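Tube-forming protein in Mycobacterial Envelpe, TiME (Mycolicibacterium smegmatis, PDB 7CU9) probably forms part of a tube spanning the mycobacterial outer envelope, through which proteins may be secreted. Local coordinates at residues R1-D4 with P5-S9. Sequence-based numbering, arbitrary orientation.
Sequences RPSD and PGVVS
S3 and V7 meet side chain to side chain where the extended start of the chain, in a PknH-like extracellular domain, turns into a short 3-10 segment, residues 5-7. The CB atoms of both residues face the other arm of the turn. V7 presents both of its methyls to the S3 methylene: CG2 lies 3.8 Å from S3 CB, and V7 CG1 lies 4.0 Å from the same carbon. The chi1 of V7, -59°, sets CG1 anti to its own carbonyl carbon and CG2 between the backbone N and that carbon, which puts both methyls within reach of S3 CB. Both methyls also rest against the D4 carbonyl oxygen, with V7 CG2 3.4 Å from D4 O. S3 and V7 are both buried. V7 also packs on L188 and on V88 of strand 77-89, while S3 OG hydrogen-bonds to L188 O and Q190 NE2. These contacts join the start of the chain to strand 77-89 and to the loop after helix 174-185. D4 behaves differently. It is exposed, and the end of its side chain leads away from residues 5-9. The P5 ring fixes phi in the helical range, which suits the first residue of the 3-10 turn. Having no N-H, P5 donates no backbone bond. The turn is closed by V7 N, which donates to D4 O at 3.2 Å, nearly straight at 173°, from a position 46° above the carbonyl plane.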
ATOM      1  N   ARG B   1      -1.715 -17.299  28.086  1.00 16.14           N
ATOM      2  CA  ARG B   1      -3.048 -17.551  28.703  1.00 16.50           C
ATOM      3  C   ARG B   1      -4.092 -17.601  27.593  1.00 15.08           C
ATOM      4  O   ARG B   1      -4.028 -16.799  26.667  1.00 14.78           O
ATOM      5  CB  ARG B   1      -3.388 -16.449  29.713  1.00 18.58           C
ATOM      6  CG  ARG B   1      -4.698 -16.653  30.459  1.00 20.68           C
ATOM      7  CD  ARG B   1      -5.123 -15.441  31.274  1.00 22.46           C
ATOM      8  NE  ARG B   1      -6.536 -15.495  31.641  1.00 24.48           N
ATOM      9  CZ  ARG B   1      -7.205 -14.519  32.254  1.00 25.81           C
ATOM     10  NH1 ARG B   1      -6.596 -13.395  32.596  1.00 26.65           N
ATOM     11  NH2 ARG B   1      -8.488 -14.678  32.535  1.00 26.81           N
ATOM     12  N   PRO B   2      -5.064 -18.541  27.633  1.00 13.69           N
ATOM     13  CA  PRO B   2      -6.182 -18.523  26.694  1.00 13.26           C
ATOM     14  C   PRO B   2      -7.019 -17.243  26.793  1.00 12.51           C
ATOM     15  O   PRO B   2      -7.061 -16.613  27.846  1.00 12.71           O
ATOM     16  CB  PRO B   2      -7.057 -19.717  27.094  1.00 13.82           C
ATOM     17  CG  PRO B   2      -6.125 -20.618  27.869  1.00 14.09           C
ATOM     18  CD  PRO B   2      -5.125 -19.699  28.536  1.00 14.05           C
ATOM     19  N   SER B   3      -7.662 -16.896  25.683  1.00 11.48           N
ATOM     20  CA  SER B   3      -8.580 -15.740  25.561  1.00 11.47           C
ATOM     21  C   SER B   3      -9.971 -16.124  26.055  1.00 11.20           C
ATOM     22  O   SER B   3     -10.453 -17.211  25.710  1.00 11.17           O
ATOM     23  CB  SER B   3      -8.677 -15.271  24.138  1.00 11.30           C
ATOM     24  OG  SER B   3      -7.433 -14.767  23.694  1.00 11.57           O
ATOM     25  N   ASP B   4     -10.629 -15.204  26.751  1.00 11.88           N
ATOM     26  CA  ASP B   4     -12.083 -15.305  27.017  1.00 12.26           C
ATOM     27  C   ASP B   4     -12.816 -15.091  25.696  1.00 11.68           C
ATOM     28  O   ASP B   4     -12.320 -14.409  24.802  1.00 10.94           O
ATOM     29  CB  ASP B   4     -12.534 -14.291  28.066  1.00 13.98           C
ATOM     30  CG  ASP B   4     -11.996 -14.542  29.465  1.00 15.64           C
ATOM     31  OD1 ASP B   4     -11.619 -15.692  29.765  1.00 17.26           O
ATOM     32  OD2 ASP B   4     -11.976 -13.573  30.247  1.00 19.38           O
ATOM     33  N   PRO B   5     -14.025 -15.663  25.525  1.00 11.17           N
ATOM     34  CA  PRO B   5     -14.779 -15.490  24.283  1.00 11.14           C
ATOM     35  C   PRO B   5     -15.052 -14.021  23.925  1.00 11.12           C
ATOM     36  O   PRO B   5     -15.170 -13.690  22.750  1.00 10.62           O
ATOM     37  CB  PRO B   5     -16.110 -16.223  24.516  1.00 11.38           C
ATOM     38  CG  PRO B   5     -16.070 -16.757  25.939  1.00 11.83           C
ATOM     39  CD  PRO B   5     -14.683 -16.546  26.495  1.00 11.61           C
ATOM     40  N   GLY B   6     -15.124 -13.155  24.937  1.00 11.18           N
ATOM     41  CA  GLY B   6     -15.447 -11.729  24.762  1.00 11.60           C
ATOM     42  C   GLY B   6     -14.441 -10.981  23.901  1.00 12.03           C
ATOM     43  O   GLY B   6     -14.785  -9.890  23.427  1.00 12.73           O
ATOM     44  N   VAL B   7     -13.234 -11.509  23.682  1.00 12.09           N
ATOM     45  CA  VAL B   7     -12.173 -10.745  22.956  1.00 12.58           C
ATOM     46  C   VAL B   7     -12.609 -10.487  21.508  1.00 13.25           C
ATOM     47  O   VAL B   7     -12.076  -9.544  20.905  1.00 13.49           O
ATOM     48  CB  VAL B   7     -10.789 -11.420  23.005  1.00 12.73           C
ATOM     49  CG1 VAL B   7     -10.309 -11.598  24.436  1.00 13.02           C
ATOM     50  CG2 VAL B   7     -10.748 -12.730  22.236  1.00 12.72           C
ATOM     51  N   VAL B   8     -13.514 -11.290  20.941  1.00 13.53           N
ATOM     52  CA  VAL B   8     -13.910 -11.111  19.511  1.00 15.14           C
ATOM     53  C   VAL B   8     -14.611  -9.754  19.356  1.00 15.92           C
ATOM     54  O   VAL B   8     -14.584  -9.214  18.241  1.00 18.30           O
ATOM     55  CB  VAL B   8     -14.780 -12.262  18.971  1.00 16.13           C
ATOM     56  CG1 VAL B   8     -14.031 -13.579  18.946  1.00 15.94           C
ATOM     57  CG2 VAL B   8     -16.080 -12.404  19.719  1.00 16.88           C
ATOM     58  N   SER B   9     -15.188  -9.214  20.434  1.00 17.17           N
ATOM     59  CA  SER B   9     -15.883  -7.897  20.445  1.00 17.79           C
ATOM     60  C   SER B   9     -14.912  -6.737  20.180  1.00 18.47           C
ATOM     61  O   SER B   9     -15.403  -5.630  19.878  1.00 19.32           O
ATOM     62  CB  SER B   9     -16.635  -7.674  21.735  1.00 18.21           C
ATOM     63  OG  SER B   9     -17.767  -8.532  21.826  1.00 19.33           O
TER